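Local coordinates for protein topoisomerase IV subunit A (Escherichia coli, PDB 1ZVT) that probably binds and bends DNA as the beta-pinwheel C-terminal domain of a type II topoisomerase that decatenates DNA, helping to set the enzyme's substrate preference, at residues 6-11 / 34-39; 11-16 / 71-76; 107-112 / 159-164; 98-103 / 135-140; 149-154 / 186-191. All blocks are in the same frame, centred on the assembly; numbering follows the deposited sequence.

Contact 1. Residues 6-11 / 34-39; sequences IVLSQM and SFKAAV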
# COMPACT_ATOMS: atom_id res chain seq x y z
N ILE A 6 -13.60 -8.71 5.66
CA ILE A 6 -13.99 -7.31 5.81
C ILE A 6 -14.05 -6.69 4.41
O ILE A 6 -13.13 -6.86 3.62
CB ILE A 6 -12.99 -6.50 6.67
CG1 ILE A 6 -12.60 -7.26 7.96
CG2 ILE A 6 -13.55 -5.10 6.93
CD1 ILE A 6 -13.78 -7.69 8.84
N VAL A 7 -15.15 -6.01 4.12
CA VAL A 7 -15.40 -5.45 2.78
C VAL A 7 -15.52 -3.94 2.88
O VAL A 7 -16.29 -3.42 3.68
CB VAL A 7 -16.71 -6.03 2.19
CG1 VAL A 7 -16.99 -5.45 0.75
CG2 VAL A 7 -16.65 -7.58 2.18
N LEU A 8 -14.72 -3.27 2.05
CA LEU A 8 -14.65 -1.80 1.98
C LEU A 8 -15.24 -1.34 0.68
O LEU A 8 -14.94 -1.90 -0.39
CB LEU A 8 -13.18 -1.37 2.04
CG LEU A 8 -12.87 0.12 1.86
CD1 LEU A 8 -13.47 0.94 3.03
CD2 LEU A 8 -11.35 0.34 1.73
N SER A 9 -16.09 -0.33 0.75
CA SER A 9 -16.71 0.20 -0.45
C SER A 9 -16.03 1.50 -0.91
O SER A 9 -15.25 2.11 -0.17
CB SER A 9 -18.20 0.44 -0.23
OG SER A 9 -18.39 1.62 0.56
N GLN A 10 -16.36 1.92 -2.15
CA GLN A 10 -15.77 3.12 -2.74
C GLN A 10 -16.02 4.37 -1.89
O GLN A 10 -15.15 5.24 -1.76
CB GLN A 10 -16.35 3.35 -4.14
CG GLN A 10 -15.86 2.36 -5.19
CD GLN A 10 -14.35 2.39 -5.37
OE1 GLN A 10 -13.70 3.44 -5.19
NE2 GLN A 10 -13.78 1.24 -5.71
N MET A 11 -17.20 4.40 -1.27
CA MET A 11 -17.61 5.53 -0.42
C MET A 11 -17.12 5.43 1.02
O MET A 11 -17.42 6.31 1.84
CB MET A 11 -19.12 5.67 -0.43
CG MET A 11 -19.73 6.03 -1.79
SD MET A 11 -19.10 7.59 -2.40
CE MET A 11 -17.95 7.10 -3.68
N SER A 34 -20.13 1.13 -4.45
CA SER A 34 -19.77 -0.19 -4.94
C SER A 34 -18.47 -0.66 -4.30
O SER A 34 -17.82 0.08 -3.56
CB SER A 34 -19.63 -0.17 -6.48
OG SER A 34 -18.62 0.74 -6.87
N PHE A 35 -18.10 -1.88 -4.67
CA PHE A 35 -16.97 -2.59 -4.10
C PHE A 35 -15.64 -1.87 -4.33
O PHE A 35 -15.40 -1.34 -5.42
CB PHE A 35 -16.89 -3.98 -4.74
CG PHE A 35 -15.71 -4.78 -4.29
CD1 PHE A 35 -15.71 -5.38 -3.03
CD2 PHE A 35 -14.58 -4.94 -5.13
CE1 PHE A 35 -14.61 -6.14 -2.61
CE2 PHE A 35 -13.50 -5.69 -4.73
CZ PHE A 35 -13.51 -6.30 -3.47
N LYS A 36 -14.79 -1.89 -3.30
CA LYS A 36 -13.44 -1.35 -3.40
C LYS A 36 -12.37 -2.40 -3.10
O LYS A 36 -11.43 -2.54 -3.86
CB LYS A 36 -13.25 -0.13 -2.49
CG LYS A 36 -11.81 0.48 -2.61
CD LYS A 36 -11.70 1.87 -1.97
CE LYS A 36 -10.24 2.26 -1.79
NZ LYS A 36 -9.45 2.28 -3.06
N ALA A 37 -12.53 -3.12 -1.99
CA ALA A 37 -11.54 -4.09 -1.55
C ALA A 37 -12.10 -4.99 -0.48
O ALA A 37 -13.03 -4.61 0.25
CB ALA A 37 -10.26 -3.39 -1.04
N ALA A 38 -11.49 -6.17 -0.36
CA ALA A 38 -11.81 -7.08 0.73
C ALA A 38 -10.52 -7.66 1.32
O ALA A 38 -9.53 -7.88 0.58
CB ALA A 38 -12.74 -8.18 0.26
N VAL A 39 -10.54 -7.88 2.62
CA VAL A 39 -9.45 -8.61 3.30
C VAL A 39 -10.04 -9.72 4.15
O VAL A 39 -11.23 -9.70 4.48
CB VAL A 39 -8.55 -7.68 4.15
CG1 VAL A 39 -7.84 -6.65 3.22
CG2 VAL A 39 -9.37 -6.97 5.19
O HOH W 1 -10.97 4.02 -4.89

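Contact 2. Residues 11-16 / 71-76; sequences MGWVRS and GEPLTG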
# COMPACT_ATOMS: atom_id res chain seq x y z
N MET A 11 -17.20 4.40 -1.27
CA MET A 11 -17.61 5.53 -0.42
C MET A 11 -17.12 5.43 1.02
O MET A 11 -17.42 6.31 1.84
CB MET A 11 -19.12 5.67 -0.43
CG MET A 11 -19.73 6.03 -1.79
SD MET A 11 -19.10 7.59 -2.40
CE MET A 11 -17.95 7.10 -3.68
N GLY A 12 -16.36 4.38 1.34
CA GLY A 12 -15.77 4.27 2.68
C GLY A 12 -16.68 3.64 3.71
O GLY A 12 -16.55 3.93 4.91
N TRP A 13 -17.57 2.76 3.26
CA TRP A 13 -18.45 2.01 4.13
C TRP A 13 -17.91 0.61 4.27
O TRP A 13 -17.34 0.06 3.32
CB TRP A 13 -19.87 1.98 3.56
CG TRP A 13 -20.57 3.30 3.71
CD1 TRP A 13 -20.05 4.53 3.46
CD2 TRP A 13 -21.91 3.51 4.16
NE1 TRP A 13 -20.99 5.51 3.70
CE2 TRP A 13 -22.14 4.90 4.15
CE3 TRP A 13 -22.94 2.65 4.57
CZ2 TRP A 13 -23.36 5.47 4.53
CZ3 TRP A 13 -24.17 3.22 4.96
CH2 TRP A 13 -24.36 4.61 4.93
N VAL A 14 -18.07 0.04 5.45
CA VAL A 14 -17.48 -1.28 5.74
C VAL A 14 -18.48 -2.24 6.34
O VAL A 14 -19.47 -1.82 6.94
CB VAL A 14 -16.27 -1.18 6.70
CG1 VAL A 14 -15.09 -0.58 5.99
CG2 VAL A 14 -16.61 -0.34 7.97
N ARG A 15 -18.19 -3.53 6.21
CA ARG A 15 -18.93 -4.56 6.91
C ARG A 15 -18.02 -5.77 7.10
O ARG A 15 -16.98 -5.87 6.45
CB ARG A 15 -20.19 -4.94 6.16
CG ARG A 15 -19.95 -5.82 4.95
CD ARG A 15 -21.14 -5.77 4.04
NE ARG A 15 -21.10 -4.68 3.07
CZ ARG A 15 -22.07 -4.41 2.20
NH1 ARG A 15 -23.17 -5.16 2.17
NH2 ARG A 15 -21.94 -3.42 1.35
N SER A 16 -18.42 -6.67 7.99
CA SER A 16 -17.65 -7.89 8.29
C SER A 16 -18.54 -9.07 7.98
O SER A 16 -19.53 -9.30 8.68
CB SER A 16 -17.23 -7.91 9.77
OG SER A 16 -16.51 -9.09 10.11
N GLY A 71 -23.52 -1.94 4.93
CA GLY A 71 -22.38 -1.57 5.75
C GLY A 71 -22.66 -0.34 6.59
O GLY A 71 -23.81 0.10 6.73
N GLU A 72 -21.60 0.23 7.14
CA GLU A 72 -21.69 1.47 7.92
C GLU A 72 -20.47 2.34 7.59
O GLU A 72 -19.40 1.81 7.31
CB GLU A 72 -21.82 1.14 9.41
CG GLU A 72 -20.56 0.71 10.10
CD GLU A 72 -20.74 0.61 11.60
OE1 GLU A 72 -21.77 -0.00 12.04
OE2 GLU A 72 -19.84 1.16 12.32
N PRO A 73 -20.63 3.68 7.62
CA PRO A 73 -19.53 4.55 7.20
C PRO A 73 -18.33 4.52 8.15
O PRO A 73 -18.50 4.58 9.37
CB PRO A 73 -20.17 5.96 7.20
CG PRO A 73 -21.30 5.85 8.18
CD PRO A 73 -21.83 4.44 8.02
N LEU A 74 -17.12 4.46 7.59
CA LEU A 74 -15.93 4.59 8.44
C LEU A 74 -15.84 5.91 9.20
O LEU A 74 -15.25 5.96 10.28
CB LEU A 74 -14.65 4.39 7.63
CG LEU A 74 -14.44 2.92 7.32
CD1 LEU A 74 -13.31 2.80 6.26
CD2 LEU A 74 -14.07 2.16 8.61
N THR A 75 -16.46 6.96 8.67
CA THR A 75 -16.46 8.23 9.41
C THR A 75 -17.21 8.14 10.74
O THR A 75 -16.99 8.97 11.63
CB THR A 75 -17.05 9.38 8.59
OG1 THR A 75 -18.33 8.98 8.09
CG2 THR A 75 -16.13 9.74 7.42
N GLY A 76 -18.07 7.13 10.90
CA GLY A 76 -18.76 6.88 12.17
C GLY A 76 -17.89 6.14 13.18
O GLY A 76 -18.26 6.01 14.36
O HOH W 2 -16.94 6.81 5.60

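Contact 3. Residues 107-112 / 159-164; sequences GFVCTF and FPVSDL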
# COMPACT_ATOMS: atom_id res chain seq x y z
N GLY A 107 10.67 5.75 3.15
CA GLY A 107 9.84 4.75 3.80
C GLY A 107 10.55 3.87 4.79
O GLY A 107 11.70 4.13 5.18
N PHE A 108 9.87 2.82 5.22
CA PHE A 108 10.45 1.95 6.24
C PHE A 108 9.79 0.61 6.27
O PHE A 108 8.68 0.44 5.77
CB PHE A 108 10.40 2.63 7.64
CG PHE A 108 9.01 3.06 8.08
CD1 PHE A 108 8.20 2.19 8.80
CD2 PHE A 108 8.53 4.35 7.82
CE1 PHE A 108 6.90 2.57 9.23
CE2 PHE A 108 7.25 4.74 8.24
CZ PHE A 108 6.43 3.84 8.93
N VAL A 109 10.48 -0.36 6.85
CA VAL A 109 9.85 -1.64 7.10
C VAL A 109 9.26 -1.58 8.51
O VAL A 109 9.88 -1.01 9.42
CB VAL A 109 10.87 -2.79 7.00
CG1 VAL A 109 10.23 -4.11 7.38
CG2 VAL A 109 11.41 -2.89 5.56
N CYS A 110 8.07 -2.13 8.70
CA CYS A 110 7.47 -2.25 10.04
C CYS A 110 6.71 -3.56 10.13
O CYS A 110 6.77 -4.37 9.21
CB CYS A 110 6.56 -1.06 10.38
SG CYS A 110 5.06 -0.87 9.36
N THR A 111 6.04 -3.79 11.26
CA THR A 111 5.13 -4.93 11.37
C THR A 111 3.69 -4.43 11.41
O THR A 111 3.43 -3.26 11.68
CB THR A 111 5.39 -5.78 12.64
OG1 THR A 111 5.16 -4.97 13.80
CG2 THR A 111 6.83 -6.36 12.65
N PHE A 112 2.75 -5.35 11.18
CA PHE A 112 1.31 -5.03 11.24
C PHE A 112 0.94 -4.44 12.60
O PHE A 112 0.13 -3.50 12.69
CB PHE A 112 0.50 -6.30 10.96
CG PHE A 112 -1.00 -6.10 10.93
CD1 PHE A 112 -1.62 -5.54 9.83
CD2 PHE A 112 -1.78 -6.49 12.02
CE1 PHE A 112 -3.03 -5.36 9.80
CE2 PHE A 112 -3.20 -6.30 12.01
CZ PHE A 112 -3.81 -5.73 10.89
N PHE A 159 16.92 -3.08 -4.89
CA PHE A 159 17.88 -3.52 -3.86
C PHE A 159 17.13 -4.41 -2.87
O PHE A 159 15.90 -4.35 -2.81
CB PHE A 159 18.54 -2.32 -3.15
CG PHE A 159 17.57 -1.39 -2.47
CD1 PHE A 159 17.05 -1.69 -1.21
CD2 PHE A 159 17.20 -0.19 -3.08
CE1 PHE A 159 16.15 -0.82 -0.58
CE2 PHE A 159 16.30 0.68 -2.47
CZ PHE A 159 15.78 0.36 -1.21
N PRO A 160 17.86 -5.24 -2.10
CA PRO A 160 17.17 -6.14 -1.17
C PRO A 160 16.35 -5.35 -0.15
O PRO A 160 16.84 -4.37 0.40
CB PRO A 160 18.32 -6.89 -0.49
CG PRO A 160 19.45 -6.81 -1.48
CD PRO A 160 19.33 -5.42 -2.03
N VAL A 161 15.10 -5.77 0.09
CA VAL A 161 14.25 -5.00 1.01
C VAL A 161 14.83 -4.93 2.45
O VAL A 161 14.55 -3.99 3.18
CB VAL A 161 12.76 -5.48 0.97
CG1 VAL A 161 12.63 -6.82 1.64
CG2 VAL A 161 11.81 -4.43 1.60
N SER A 162 15.65 -5.93 2.82
CA SER A 162 16.39 -5.91 4.11
C SER A 162 17.30 -4.70 4.28
O SER A 162 17.68 -4.37 5.40
CB SER A 162 17.21 -7.20 4.28
OG SER A 162 18.07 -7.41 3.17
N ASP A 163 17.68 -4.05 3.18
CA ASP A 163 18.50 -2.83 3.22
C ASP A 163 17.77 -1.62 3.80
O ASP A 163 18.40 -0.65 4.25
CB ASP A 163 19.02 -2.47 1.82
CG ASP A 163 20.23 -3.28 1.41
OD1 ASP A 163 20.65 -4.18 2.18
OD2 ASP A 163 20.76 -3.01 0.30
N LEU A 164 16.44 -1.65 3.79
CA LEU A 164 15.65 -0.56 4.31
C LEU A 164 15.41 -0.72 5.81
O LEU A 164 14.80 -1.72 6.24
CB LEU A 164 14.32 -0.49 3.56
CG LEU A 164 13.46 0.74 3.85
CD1 LEU A 164 14.14 2.04 3.45
CD2 LEU A 164 12.16 0.60 3.10

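Contact 4. Residues 98-103 / 135-140; sequences LLMASD and MPPVVI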
# COMPACT_ATOMS: atom_id res chain seq x y z
N LEU A 98 5.80 -5.36 6.75
CA LEU A 98 5.16 -4.53 5.72
C LEU A 98 6.13 -3.47 5.29
O LEU A 98 6.99 -3.05 6.08
CB LEU A 98 3.94 -3.80 6.31
CG LEU A 98 2.90 -4.62 7.06
CD1 LEU A 98 1.90 -3.69 7.72
CD2 LEU A 98 2.20 -5.52 6.04
N LEU A 99 5.99 -3.02 4.05
CA LEU A 99 6.75 -1.86 3.58
C LEU A 99 5.82 -0.65 3.52
O LEU A 99 4.84 -0.67 2.77
CB LEU A 99 7.34 -2.16 2.19
CG LEU A 99 7.97 -1.01 1.39
CD1 LEU A 99 9.16 -0.43 2.16
CD2 LEU A 99 8.42 -1.51 0.01
N MET A 100 6.18 0.40 4.25
CA MET A 100 5.43 1.67 4.25
C MET A 100 6.28 2.72 3.55
O MET A 100 7.49 2.76 3.75
CB MET A 100 5.17 2.15 5.69
CG MET A 100 4.26 1.25 6.51
SD MET A 100 2.61 1.00 5.79
CE MET A 100 2.05 2.65 5.44
N ALA A 101 5.65 3.57 2.74
CA ALA A 101 6.41 4.56 1.99
C ALA A 101 5.55 5.70 1.52
O ALA A 101 4.30 5.59 1.45
CB ALA A 101 7.11 3.89 0.78
N SER A 102 6.21 6.82 1.21
CA SER A 102 5.54 7.95 0.57
C SER A 102 6.08 8.15 -0.84
O SER A 102 7.18 7.70 -1.20
CB SER A 102 5.78 9.22 1.39
OG SER A 102 7.14 9.62 1.27
N ASP A 103 5.33 8.89 -1.66
CA ASP A 103 5.77 9.10 -3.03
C ASP A 103 6.89 10.15 -3.13
O ASP A 103 7.39 10.41 -4.21
CB ASP A 103 4.60 9.45 -3.97
CG ASP A 103 4.00 10.80 -3.72
OD1 ASP A 103 4.38 11.51 -2.76
OD2 ASP A 103 3.07 11.15 -4.48
N MET A 135 2.15 5.60 -0.41
CA MET A 135 2.19 4.52 -1.39
C MET A 135 1.30 3.37 -0.89
O MET A 135 1.08 3.21 0.30
CB MET A 135 3.61 3.96 -1.56
CG MET A 135 4.63 4.95 -2.06
SD MET A 135 4.23 5.72 -3.64
CE MET A 135 4.35 4.32 -4.78
N PRO A 136 0.82 2.53 -1.81
CA PRO A 136 0.10 1.35 -1.31
C PRO A 136 1.03 0.47 -0.44
O PRO A 136 2.10 0.11 -0.92
CB PRO A 136 -0.22 0.59 -2.61
CG PRO A 136 -0.28 1.66 -3.67
CD PRO A 136 0.87 2.60 -3.28
N PRO A 137 0.65 0.17 0.82
CA PRO A 137 1.51 -0.71 1.68
C PRO A 137 1.75 -2.03 1.00
O PRO A 137 0.86 -2.54 0.32
CB PRO A 137 0.66 -0.92 2.95
CG PRO A 137 -0.19 0.34 3.00
CD PRO A 137 -0.54 0.62 1.55
N VAL A 138 2.94 -2.59 1.18
CA VAL A 138 3.27 -3.86 0.56
C VAL A 138 3.58 -4.85 1.65
O VAL A 138 4.43 -4.60 2.50
CB VAL A 138 4.47 -3.76 -0.38
CG1 VAL A 138 4.72 -5.12 -1.09
CG2 VAL A 138 4.24 -2.63 -1.41
N VAL A 139 2.87 -5.98 1.61
CA VAL A 139 3.15 -7.08 2.54
C VAL A 139 4.43 -7.76 2.09
O VAL A 139 4.57 -8.16 0.92
CB VAL A 139 1.97 -8.08 2.60
CG1 VAL A 139 2.33 -9.32 3.41
CG2 VAL A 139 0.72 -7.44 3.15
N ILE A 140 5.39 -7.88 3.01
CA ILE A 140 6.67 -8.48 2.66
C ILE A 140 6.61 -9.98 2.96
O ILE A 140 6.57 -10.37 4.13
CB ILE A 140 7.83 -7.82 3.42
CG1 ILE A 140 8.00 -6.35 3.01
CG2 ILE A 140 9.13 -8.63 3.20
CD1 ILE A 140 8.86 -5.53 4.01
O HOH W 3 4.47 1.06 0.44
O HOH W 4 2.96 2.63 2.20

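Contact 5. Residues 149-154 / 186-191; sequences AITQAG and GEDGLA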
# COMPACT_ATOMS: atom_id res chain seq x y z
N ALA A 149 11.71 0.08 -7.12
CA ALA A 149 11.08 1.39 -7.16
C ALA A 149 11.16 1.93 -8.56
O ALA A 149 12.19 1.79 -9.23
CB ALA A 149 11.84 2.37 -6.21
N ILE A 150 10.08 2.56 -9.02
CA ILE A 150 10.04 3.19 -10.34
C ILE A 150 9.52 4.61 -10.14
O ILE A 150 8.47 4.79 -9.52
CB ILE A 150 9.08 2.46 -11.32
CG1 ILE A 150 9.46 0.96 -11.40
CG2 ILE A 150 9.11 3.15 -12.71
CD1 ILE A 150 8.46 0.16 -12.28
N THR A 151 10.25 5.61 -10.62
CA THR A 151 9.82 7.00 -10.46
C THR A 151 8.93 7.51 -11.60
O THR A 151 8.90 6.92 -12.69
CB THR A 151 11.02 7.97 -10.33
OG1 THR A 151 11.68 8.10 -11.59
CG2 THR A 151 12.02 7.47 -9.30
N GLN A 152 8.28 8.65 -11.35
CA GLN A 152 7.43 9.31 -12.33
C GLN A 152 8.25 9.69 -13.57
O GLN A 152 7.74 9.68 -14.69
CB GLN A 152 6.82 10.54 -11.66
CG GLN A 152 5.90 11.40 -12.45
CD GLN A 152 5.49 12.64 -11.67
OE1 GLN A 152 5.44 13.74 -12.22
NE2 GLN A 152 5.23 12.46 -10.37
N ALA A 153 9.52 10.02 -13.36
CA ALA A 153 10.41 10.40 -14.46
C ALA A 153 10.86 9.19 -15.27
O ALA A 153 11.34 9.33 -16.41
CB ALA A 153 11.63 11.20 -13.94
N GLY A 154 10.71 8.00 -14.70
CA GLY A 154 11.04 6.75 -15.37
C GLY A 154 12.35 6.12 -14.93
O GLY A 154 12.96 5.37 -15.69
N GLY A 186 5.39 18.22 -7.58
CA GLY A 186 4.72 17.18 -8.36
C GLY A 186 5.41 16.89 -9.67
O GLY A 186 4.82 16.26 -10.57
N GLU A 187 6.68 17.31 -9.79
CA GLU A 187 7.44 17.14 -11.04
C GLU A 187 8.18 15.81 -11.14
O GLU A 187 8.63 15.41 -12.23
CB GLU A 187 8.41 18.31 -11.22
CG GLU A 187 7.71 19.64 -11.38
CD GLU A 187 8.65 20.82 -11.23
OE1 GLU A 187 9.82 20.64 -10.81
OE2 GLU A 187 8.21 21.95 -11.51
N ASP A 188 8.28 15.12 -10.00
CA ASP A 188 8.78 13.76 -9.97
C ASP A 188 8.26 13.14 -8.69
O ASP A 188 7.68 13.82 -7.85
CB ASP A 188 10.30 13.73 -10.01
CG ASP A 188 10.86 12.38 -10.46
OD1 ASP A 188 10.09 11.40 -10.71
OD2 ASP A 188 12.09 12.31 -10.62
N GLY A 189 8.48 11.84 -8.53
CA GLY A 189 7.92 11.17 -7.35
C GLY A 189 8.03 9.68 -7.56
O GLY A 189 8.40 9.22 -8.66
N LEU A 190 7.76 8.92 -6.50
CA LEU A 190 7.81 7.47 -6.59
C LEU A 190 6.44 7.02 -7.15
O LEU A 190 5.40 7.24 -6.49
CB LEU A 190 8.15 6.90 -5.20
CG LEU A 190 8.17 5.40 -4.96
CD1 LEU A 190 9.17 4.73 -5.91
CD2 LEU A 190 8.50 5.13 -3.49
N ALA A 191 6.44 6.46 -8.37
CA ALA A 191 5.24 6.04 -9.11
C ALA A 191 4.78 4.64 -8.77
O ALA A 191 3.56 4.40 -8.69
CB ALA A 191 5.50 6.10 -10.61
O HOH W 5 13.46 9.99 -11.19

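Contact 1. Residues 6-11 / 34-39
A classic beta bulge interrupts the antiparallel pairing of strands 3-9 and 35-42 where Leu8 faces both Lys36 and Ala37. The carbonyl Leu8 O takes two donors: Lys36 N at 2.9 Å, lying in the carbonyl plane, and Ala37 N at 3.1 Å, tilted from it. Before the bulge the ladder is regular, with Ile6 opposite Val39 and Leu8 opposite Ala37 as hydrogen-bonded pairs; Leu8 N reaches Ala37 O by an almost straight bond of 2.8 Å. Beyond it the register slips by one, so that Ser9 sits across from Phe35 and Gln10 N bonds to Ser34 O at 2.7 Å. The Gln10 chain bends at chi2 (-60°), and its NE2 donates to Phe35 O at 3.1 Å while lying close to Lys36 CB. Lys36 runs beside Leu8, its CD 4.0 Å from Leu8 CD2, and turns only at chi4 (59°); water 1 then accepts from Lys36 NZ and donates to Gln10 OE1. An alanine in place of Lys36 would probably leave the water without its ammonium donor, and Leu8 CD2 without the methylene flank. On the other face Val7 CG1 meets the edge of the Phe35 ring at CD1, 4.0 Å away, and Tyr29 touches both residues. The pair forms one edge of a four-stranded antiparallel sheet, strand order 3-1-2-4, a blade of the beta-pinwheel.

Contact 2. Residues 11-16 / 71-76
Trp13 lays one face of its indole over Pro73, whose CD stands 3.7 Å from the centroid of the six-membered ring and only 3° off its normal, a CH-pi contact. The proline CB lies over the same face, nearest NE1. Along the backbone, Val14 and Glu72 form a hydrogen-bonded antiparallel pair that satisfies both residues: Val14 N gives to Glu72 O at 2.9 Å, and Glu72 N returns the bond to Val14 O at 3.0 Å. Glu72 O also receives the CA-H of Trp13. Gly12 O is used twice, by Leu74 N at 2.8 Å and by water 2, which donates to it and accepts from Thr75 N. These bonds attach the short strand 72-73 to strand 13-18, closing one edge of a four-stranded pinwheel blade with a segment that arrives from much later in the chain. Pro73 has no N-H to bring to this edge; its carbonyl accepts from Gly76 N within the 3-10 turn. Gly71 N sits 4.0 Å above the centre of the Arg15 guanidinium. The charged ends find mates beyond the pair: Arg15 NH1 donates to Ala67 O and NH2 to Asn28 O, while Glu72 OE2 makes a salt bridge with Lys77. On the blade's other face Val14 CG2 packs against Leu74 CD2 at 3.6 Å, the two side chains crossing at about a right angle.

Contact 3. Residues 107-112 / 159-164
Leu164 reaches across to the backbone of Gly107 and Phe108, and its chain can be followed outward from CB. That first carbon lies 4.3 Å from Val109 CG2. Because CG is anti to the backbone N (chi1 -171°), the branch point comes within 4.0 Å of both Phe108 CA and Gly107 O. There the methyls part: CD1 rests 3.6 Å from Gly107 O, whereas CD2 lies 3.8 Å from Phe108 CA and meets the peptide N of the same residue. The contact thus joins two neighbouring blades of the beta-pinwheel, strand 106-111 of one and the 3-10 turn that follows strand 155-160 of the next, without any direct hydrogen bond between the two segments. An alanine in place of Leu164 would probably open a gap beside Gly107 and Phe108, since CG and both methyls make every close contact with them. Val109, next on the strand, points CG2 at the turn, 3.7 Å from Leu164 O and 4.3 Å from Val161 CG2. The turn itself is held by Asp163 N to Pro160 O and Leu164 N to Val161 O. Farther along, the backbone of Val109 does bond to the chain, at Pro165 and Leu167, and the Leu164 side chain also touches Arg225.

Contact 4. Residues 98-103 / 135-140
Leu99 N gives the shortest direct hydrogen bond here, 2.7 Å to Val138 O, with the donor in the carbonyl plane. Its reciprocal, Val138 N to Leu99 O at 3.1 Å, falls on a carbonyl lone pair and completes a hydrogen-bonded antiparallel pair. Farther along, Met135 N donates to Ala101 O at 2.8 Å, tilted 34° from that carbonyl's plane. Between these direct bonds lie Pro136 and Pro137, which have no N-H; alongside them water 4 bridges Ala101 N and Met135 O, while water 3 lies between Leu99 O and Pro136 O. Apolar side chains pack alongside these bonds. Met100 brings SD to 3.9 Å from Pro137 CB; Met135 has CG near Ala101 CB, and the bend at chi2 (-58°) puts its SD 3.8 Å from Asp103 CB. Leu98 CD2 meets Val139 CG2, and Ile140 CD1 ends 3.7 Å from the carbonyl carbon of Leu98. Outside the pair, Leu193 and Val195 of strand 190-196, in the adjoining pinwheel blade, pack on Leu99. The chemistry implies a largely hydrocarbon-lined edge where the direct ladder is interrupted, probably in part by the two prolines, and bound water serves backbone groups of both segments.

Contact 5. Residues 149-154 / 186-191
Asp188 directs its carboxylate at the turn after strand 146-151, where OD1 accepts from Ala153 N at 3.0 Å. With CG anti to the backbone N (chi1 -160°), the group is carried across to this turn, and the Ala153 N-H meets OD1 from above the carboxylate plane, 44° out of it. The same oxygen takes a weak bond from Gly189 N, next in its own chain, while OD2 lies 3.5 Å from Ala153 CB. Thr151 holds OG1 between its backbone N and carbonyl carbon (chi1 71°), which points the hydroxyl at the N-H groups that follow: it accepts from Arg155 N and, weakly, from Gly154 N. Water 5 links that hydroxyl, at 2.6 Å, to Asp188 OD2. The CB of Thr151 rests against Gly189 O, 3.3 Å away. The backbone carries two more bonds, Gln152 N to Gly189 O at 2.8 Å and Ala191 N to Ile150 O at 2.9 Å, on the two sides of the non-hydrogen-bonded pair Thr151 and Leu190. Leu190 CD1 finishes 3.6 Å from Ala149 CB and near Ile150 O. Ala191 CB lies against Ile150 O as well. Gly186 ends helix 180-184 in a Schellman motif, and the chain then runs through Asp188 into strand 190-196. Thr151 to Gly154 form a type I beta turn, the hairpin connection between strands 146-151 and 155-160, and the pairing of this hairpin with the first residues of outer strand 190-196 is part of one beta-pinwheel blade.

How the contacts relate
Contacts 1 and 2 flank one four-stranded sheet: strand 3-9 pairs with one outer strand, strand 13-18 with the other, and Val7 N probably bonds to Arg15 O between them. Contacts 1, 4 and 5 repeat the same kind of pairing in three blades, bulged in contact 1, water-bridged around prolines in contact 4 and supplemented by a carboxylate in contact 5. Contacts 3 and 4 are buried; the others are partly so. Apolar contact 3 joins blades: its strand 106-111 lies beside strand 97-101 of contact 4, with probable backbone hydrogen bonds, and strand 155-160 beside strand 146-151 of contact 5. Contacts 4 and 5 meet at Asp103 O and Leu190 N, a probable hydrogen bond joining successive blades.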